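Hypothetical protein (Staphylococcus aureus subsp. aureus, PDB 1QYI) is of unknown function but contains a haloacid dehalogenase (HAD)-like hydrolase region, consistent with a role as a phosphatase or related hydrolase. Local coordinates at residues I87-E100 against I118-L132. Sequence-based numbering, arbitrary orientation.
Sequences IHLIDILKKLSHDE and ISTNLADCFNLNEQL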
loop_
_atom_site.group_PDB
_atom_site.type_symbol
_atom_site.label_atom_id
_atom_site.label_comp_id
_atom_site.label_asym_id
_atom_site.label_seq_id
_atom_site.Cartn_x
_atom_site.Cartn_y
_atom_site.Cartn_z
ATOM N N ILE A 87 15.405 -10.224 -8.570
ATOM C CA ILE A 87 15.698 -11.652 -8.608
ATOM C C ILE A 87 15.668 -12.158 -10.046
ATOM O O ILE A 87 16.482 -12.995 -10.440
ATOM C CB ILE A 87 14.675 -12.434 -7.746
ATOM C CG1 ILE A 87 14.770 -11.960 -6.300
ATOM C CG2 ILE A 87 14.950 -13.929 -7.819
ATOM C CD1 ILE A 87 16.182 -12.045 -5.750
ATOM N N HIS A 88 14.730 -11.641 -10.831
ATOM C CA HIS A 88 14.628 -12.041 -12.222
ATOM C C HIS A 88 15.674 -11.324 -13.050
ATOM O O HIS A 88 16.173 -11.873 -14.029
ATOM C CB HIS A 88 13.243 -11.736 -12.780
ATOM C CG HIS A 88 12.165 -12.590 -12.204
ATOM N ND1 HIS A 88 12.326 -13.951 -12.001
ATOM C CD2 HIS A 88 10.914 -12.302 -11.793
ATOM C CE1 HIS A 88 11.224 -14.449 -11.492
ATOM N NE2 HIS A 88 10.342 -13.472 -11.351
ATOM N N LEU A 89 16.010 -10.099 -12.661
ATOM C CA LEU A 89 17.003 -9.345 -13.398
ATOM C C LEU A 89 18.343 -10.046 -13.235
ATOM O O LEU A 89 19.026 -10.331 -14.215
ATOM C CB LEU A 89 17.091 -7.907 -12.878
ATOM C CG LEU A 89 18.164 -7.046 -13.559
ATOM C CD1 LEU A 89 17.920 -7.012 -15.047
ATOM C CD2 LEU A 89 18.161 -5.658 -12.975
ATOM N N ILE A 90 18.708 -10.324 -11.989
ATOM C CA ILE A 90 19.961 -11.005 -11.680
ATOM C C ILE A 90 20.003 -12.350 -12.430
ATOM O O ILE A 90 21.056 -12.781 -12.896
ATOM C CB ILE A 90 20.094 -11.233 -10.127
ATOM C CG1 ILE A 90 20.328 -9.902 -9.430
ATOM C CG2 ILE A 90 21.257 -12.163 -9.808
ATOM C CD1 ILE A 90 19.982 -9.911 -7.959
ATOM N N ASP A 91 18.842 -12.989 -12.558
ATOM C CA ASP A 91 18.718 -14.278 -13.229
ATOM C C ASP A 91 19.017 -14.189 -14.731
ATOM O O ASP A 91 19.633 -15.087 -15.316
ATOM C CB ASP A 91 17.310 -14.842 -12.990
ATOM C CG ASP A 91 17.208 -16.317 -13.322
ATOM O OD1 ASP A 91 18.192 -17.057 -13.082
ATOM O OD2 ASP A 91 16.131 -16.750 -13.783
ATOM N N ILE A 92 18.570 -13.101 -15.348
ATOM C CA ILE A 92 18.782 -12.861 -16.769
ATOM C C ILE A 92 20.230 -12.404 -16.994
ATOM O O ILE A 92 20.837 -12.717 -18.020
ATOM C CB ILE A 92 17.794 -11.771 -17.300
ATOM C CG1 ILE A 92 16.358 -12.229 -17.078
ATOM C CG2 ILE A 92 18.017 -11.517 -18.786
ATOM C CD1 ILE A 92 15.322 -11.203 -17.459
ATOM N N LEU A 93 20.784 -11.668 -16.033
ATOM C CA LEU A 93 22.154 -11.176 -16.146
ATOM C C LEU A 93 23.214 -12.261 -16.013
ATOM O O LEU A 93 24.358 -12.062 -16.423
ATOM C CB LEU A 93 22.425 -10.097 -15.104
ATOM C CG LEU A 93 21.653 -8.805 -15.306
ATOM C CD1 LEU A 93 21.848 -7.934 -14.088
ATOM C CD2 LEU A 93 22.124 -8.099 -16.565
ATOM N N LYS A 94 22.844 -13.399 -15.442
ATOM C CA LYS A 94 23.788 -14.492 -15.271
ATOM C C LYS A 94 23.864 -15.330 -16.549
ATOM O O LYS A 94 24.530 -16.362 -16.589
ATOM C CB LYS A 94 23.364 -15.358 -14.083
ATOM C CG LYS A 94 24.397 -16.373 -13.634
ATOM C CD LYS A 94 23.957 -17.086 -12.363
ATOM C CE LYS A 94 22.691 -17.900 -12.588
ATOM N NZ LYS A 94 22.185 -18.511 -11.324
ATOM N N LYS A 95 23.175 -14.873 -17.592
ATOM C CA LYS A 95 23.172 -15.566 -18.875
ATOM C C LYS A 95 24.064 -14.835 -19.884
ATOM O O LYS A 95 24.334 -15.350 -20.970
ATOM C CB LYS A 95 21.743 -15.670 -19.425
ATOM C CG LYS A 95 20.765 -16.396 -18.507
ATOM C CD LYS A 95 20.962 -17.901 -18.510
ATOM C CE LYS A 95 20.369 -18.546 -19.764
ATOM N NZ LYS A 95 18.865 -18.477 -19.791
ATOM N N LEU A 96 24.518 -13.636 -19.527
ATOM C CA LEU A 96 25.390 -12.850 -20.404
ATOM C C LEU A 96 26.837 -13.022 -19.952
ATOM O O LEU A 96 27.097 -13.564 -18.874
ATOM C CB LEU A 96 25.022 -11.363 -20.351
ATOM C CG LEU A 96 23.584 -10.922 -20.626
ATOM C CD1 LEU A 96 23.525 -9.400 -20.585
ATOM C CD2 LEU A 96 23.111 -11.444 -21.967
ATOM N N SER A 97 27.773 -12.556 -20.776
ATOM C CA SER A 97 29.198 -12.653 -20.451
ATOM C C SER A 97 29.512 -11.652 -19.347
ATOM O O SER A 97 28.778 -10.684 -19.155
ATOM C CB SER A 97 30.059 -12.328 -21.671
ATOM O OG SER A 97 30.103 -10.935 -21.916
ATOM N N HIS A 98 30.600 -11.870 -18.620
ATOM C CA HIS A 98 30.933 -10.954 -17.551
ATOM C C HIS A 98 31.079 -9.541 -18.103
ATOM O O HIS A 98 30.736 -8.561 -17.435
ATOM C CB HIS A 98 32.219 -11.365 -16.847
ATOM C CG HIS A 98 32.461 -10.604 -15.580
ATOM N ND1 HIS A 98 31.586 -10.644 -14.513
ATOM C CD2 HIS A 98 33.451 -9.752 -15.224
ATOM C CE1 HIS A 98 32.027 -9.846 -13.554
ATOM N NE2 HIS A 98 33.156 -9.293 -13.960
ATOM N N ASP A 99 31.572 -9.435 -19.332
ATOM C CA ASP A 99 31.749 -8.127 -19.958
ATOM C C ASP A 99 30.420 -7.402 -20.149
ATOM O O ASP A 99 30.291 -6.215 -19.829
ATOM C CB ASP A 99 32.466 -8.279 -21.301
ATOM C CG ASP A 99 33.965 -8.317 -21.145
ATOM O OD1 ASP A 99 34.446 -8.874 -20.125
ATOM O OD2 ASP A 99 34.663 -7.801 -22.045
ATOM N N GLU A 100 29.433 -8.123 -20.665
ATOM C CA GLU A 100 28.120 -7.547 -20.895
ATOM C C GLU A 100 27.508 -7.112 -19.562
ATOM O O GLU A 100 26.814 -6.097 -19.485
ATOM C CB GLU A 100 27.240 -8.575 -21.607
ATOM C CG GLU A 100 27.896 -9.100 -22.873
ATOM C CD GLU A 100 27.080 -10.156 -23.592
ATOM O OE1 GLU A 100 26.689 -11.161 -22.961
ATOM O OE2 GLU A 100 26.847 -9.983 -24.806
ATOM N N ILE A 118 19.881 -5.724 -23.135
ATOM C CA ILE A 118 20.233 -7.007 -22.551
ATOM C C ILE A 118 19.678 -8.181 -23.347
ATOM O O ILE A 118 20.372 -9.173 -23.565
ATOM C CB ILE A 118 19.721 -7.088 -21.092
ATOM C CG1 ILE A 118 20.473 -6.086 -20.219
ATOM C CG2 ILE A 118 19.901 -8.481 -20.556
ATOM C CD1 ILE A 118 19.906 -5.954 -18.832
ATOM N N SER A 119 18.427 -8.053 -23.781
ATOM C CA SER A 119 17.742 -9.092 -24.539
ATOM C C SER A 119 18.445 -9.441 -25.858
ATOM O O SER A 119 18.392 -10.585 -26.315
ATOM C CB SER A 119 16.304 -8.640 -24.815
ATOM O OG SER A 119 15.473 -9.732 -25.190
ATOM N N THR A 120 19.104 -8.460 -26.465
ATOM C CA THR A 120 19.799 -8.681 -27.726
ATOM C C THR A 120 21.053 -9.546 -27.577
ATOM O O THR A 120 21.542 -10.112 -28.556
ATOM C CB THR A 120 20.207 -7.337 -28.377
ATOM O OG1 THR A 120 21.221 -6.692 -27.588
ATOM C CG2 THR A 120 18.991 -6.410 -28.486
ATOM N N ASN A 121 21.559 -9.654 -26.349
ATOM C CA ASN A 121 22.768 -10.427 -26.067
ATOM C C ASN A 121 22.494 -11.805 -25.471
ATOM O O ASN A 121 23.413 -12.475 -24.985
ATOM C CB ASN A 121 23.673 -9.642 -25.121
ATOM C CG ASN A 121 24.223 -8.386 -25.758
ATOM O OD1 ASN A 121 24.341 -7.348 -25.110
ATOM N ND2 ASN A 121 24.576 -8.479 -27.034
ATOM N N LEU A 122 21.230 -12.216 -25.508
ATOM C CA LEU A 122 20.810 -13.515 -24.994
ATOM C C LEU A 122 21.040 -14.588 -26.042
ATOM O O LEU A 122 20.380 -14.600 -27.081
ATOM C CB LEU A 122 19.330 -13.489 -24.625
ATOM C CG LEU A 122 18.985 -12.770 -23.331
ATOM C CD1 LEU A 122 17.484 -12.686 -23.179
ATOM C CD2 LEU A 122 19.613 -13.519 -22.174
ATOM N N ALA A 123 21.970 -15.493 -25.758
ATOM C CA ALA A 123 22.303 -16.574 -26.681
ATOM C C ALA A 123 21.093 -17.446 -26.984
ATOM O O ALA A 123 20.699 -17.615 -28.140
ATOM C CB ALA A 123 23.419 -17.430 -26.087
ATOM N N ASP A 124 20.511 -18.002 -25.928
ATOM C CA ASP A 124 19.354 -18.868 -26.079
ATOM C C ASP A 124 18.121 -18.138 -25.597
ATOM O O ASP A 124 18.207 -17.035 -25.066
ATOM C CB ASP A 124 19.529 -20.148 -25.255
ATOM C CG ASP A 124 20.957 -20.656 -25.257
ATOM O OD1 ASP A 124 21.551 -20.785 -26.352
ATOM O OD2 ASP A 124 21.482 -20.928 -24.160
ATOM N N CYS A 125 16.963 -18.746 -25.798
ATOM C CA CYS A 125 15.737 -18.138 -25.334
ATOM C C CYS A 125 15.787 -18.214 -23.810
ATOM O O CYS A 125 16.058 -19.275 -23.250
ATOM C CB CYS A 125 14.535 -18.919 -25.858
ATOM S SG CYS A 125 12.947 -18.263 -25.330
ATOM N N PHE A 126 15.551 -17.095 -23.131
ATOM C CA PHE A 126 15.571 -17.094 -21.665
ATOM C C PHE A 126 14.212 -17.564 -21.115
ATOM O O PHE A 126 13.167 -17.180 -21.638
ATOM C CB PHE A 126 15.883 -15.680 -21.145
ATOM C CG PHE A 126 15.770 -15.550 -19.652
ATOM C CD1 PHE A 126 16.708 -16.152 -18.816
ATOM C CD2 PHE A 126 14.670 -14.918 -19.081
ATOM C CE1 PHE A 126 16.550 -16.139 -17.430
ATOM C CE2 PHE A 126 14.497 -14.898 -17.697
ATOM C CZ PHE A 126 15.439 -15.512 -16.872
ATOM N N ASN A 127 14.219 -18.403 -20.078
ATOM C CA ASN A 127 12.958 -18.868 -19.483
ATOM C C ASN A 127 12.783 -18.201 -18.110
ATOM O O ASN A 127 13.651 -18.292 -17.248
ATOM C CB ASN A 127 12.933 -20.401 -19.351
ATOM C CG ASN A 127 13.107 -21.115 -20.702
ATOM O OD1 ASN A 127 12.533 -20.706 -21.718
ATOM N ND2 ASN A 127 13.891 -22.193 -20.706
ATOM N N LEU A 128 11.644 -17.547 -17.914
ATOM C CA LEU A 128 11.356 -16.801 -16.694
ATOM C C LEU A 128 11.674 -17.408 -15.326
ATOM O O LEU A 128 12.379 -16.783 -14.521
ATOM C CB LEU A 128 9.901 -16.353 -16.712
ATOM C CG LEU A 128 9.536 -15.272 -15.699
ATOM C CD1 LEU A 128 10.562 -14.136 -15.680
ATOM C CD2 LEU A 128 8.168 -14.751 -16.082
ATOM N N ASN A 129 11.160 -18.608 -15.065
ATOM C CA ASN A 129 11.361 -19.281 -13.781
ATOM C C ASN A 129 10.845 -18.393 -12.639
ATOM O O ASN A 129 11.614 -17.932 -11.788
ATOM C CB ASN A 129 12.843 -19.611 -13.564
ATOM C CG ASN A 129 13.101 -20.344 -12.249
ATOM O OD1 ASN A 129 14.250 -20.582 -11.879
ATOM N ND2 ASN A 129 12.035 -20.706 -11.543
ATOM N N GLU A 130 9.530 -18.176 -12.624
ATOM C CA GLU A 130 8.884 -17.325 -11.629
ATOM C C GLU A 130 8.837 -17.895 -10.221
ATOM O O GLU A 130 8.057 -17.449 -9.385
ATOM C CB GLU A 130 7.468 -16.938 -12.096
ATOM C CG GLU A 130 6.674 -18.033 -12.809
ATOM C CD GLU A 130 7.253 -18.413 -14.166
ATOM O OE1 GLU A 130 7.175 -17.596 -15.110
ATOM O OE2 GLU A 130 7.797 -19.534 -14.275
ATOM N N GLN A 131 9.693 -18.866 -9.949
ATOM C CA GLN A 131 9.734 -19.461 -8.626
ATOM C C GLN A 131 11.034 -19.017 -7.934
ATOM O O GLN A 131 11.168 -19.093 -6.708
ATOM C CB GLN A 131 9.691 -20.985 -8.748
ATOM C CG GLN A 131 9.269 -21.717 -7.482
ATOM C CD GLN A 131 7.765 -21.918 -7.364
ATOM O OE1 GLN A 131 7.002 -20.982 -7.109
ATOM N NE2 GLN A 131 7.332 -23.149 -7.574
ATOM N N LEU A 132 11.982 -18.529 -8.731
ATOM C CA LEU A 132 13.273 -18.085 -8.222
ATOM C C LEU A 132 13.204 -17.149 -7.010
ATOM O O LEU A 132 13.848 -17.406 -5.986
ATOM C CB LEU A 132 14.078 -17.409 -9.339
ATOM C CG LEU A 132 15.519 -17.055 -8.959
ATOM C CD1 LEU A 132 16.276 -18.327 -8.610
ATOM C CD2 LEU A 132 16.197 -16.328 -10.107
HETATM O O HOH W 1 8.187 -14.832 -9.654
HETATM O O HOH W 2 18.779 -16.727 -22.324
#
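Ile92 lays its CG1 over one face of the Phe126 ring, and this CH-pi contact is the middle of a surface where a long loop follows the last turns of helix 77-93, the turn 93-96 and the start of helix 98-106, joined by side-chain packing and two water bridges, with no direct hydrogen bond. Ile92 CG1 stands 3.6 Å from the centroid of the Phe126 ring, displaced toward the rim on the CE2 and CZ side. With CG anti to the backbone N (chi1 173°), the ring continues toward the helix. At its edge Asp91 OD2 lies in plane, 3.4 Å from Phe126 CZ, with the carboxylate turned 74° to the ring.

One helical turn back, His88 offers a face to Leu128: the methyl CD1 sits nearly above the centre of the imidazole, 8° off its normal. A water in the plane of that ring joins His88 NE2 to Glu130 O. Ile87 and Asp91 receive Leu132 between them: Ile87 CG2 meets Leu132 CG at 3.4 Å, and Leu132 CD2 packs on Asp91 CG and Ile87 O. Toward the other end, Ile118 fits CG2 against Leu96 CD1 (3.7 Å) and CD1 against Leu93 CD2, making an apolar patch. Glu100 OE2 comes within 3.2 Å of Asn121 CB without a hydrogen bond; Glu100 OE1 accepts from Ser97 N, and Ser97 OG from Glu100 N (3.1 Å), a capping box starting helix 98-106.

The solvent side is looser. Exposed Lys95, bent at three successive torsions, brings NZ to 3.3 Å from Phe126 CD1 at the ring edge. Separately, Lys95 NZ donates to a water that donates to Asp124 O.

Phe104 of helix 98-106 packs on Leu89, Leu93 and Ile118, and helix 144-158 against Ile90. All this lies in the helical region between strands 3-6 and 233-237, its centre about 30 Å from the chain's, consistent with a cap inserted into a HAD-like core.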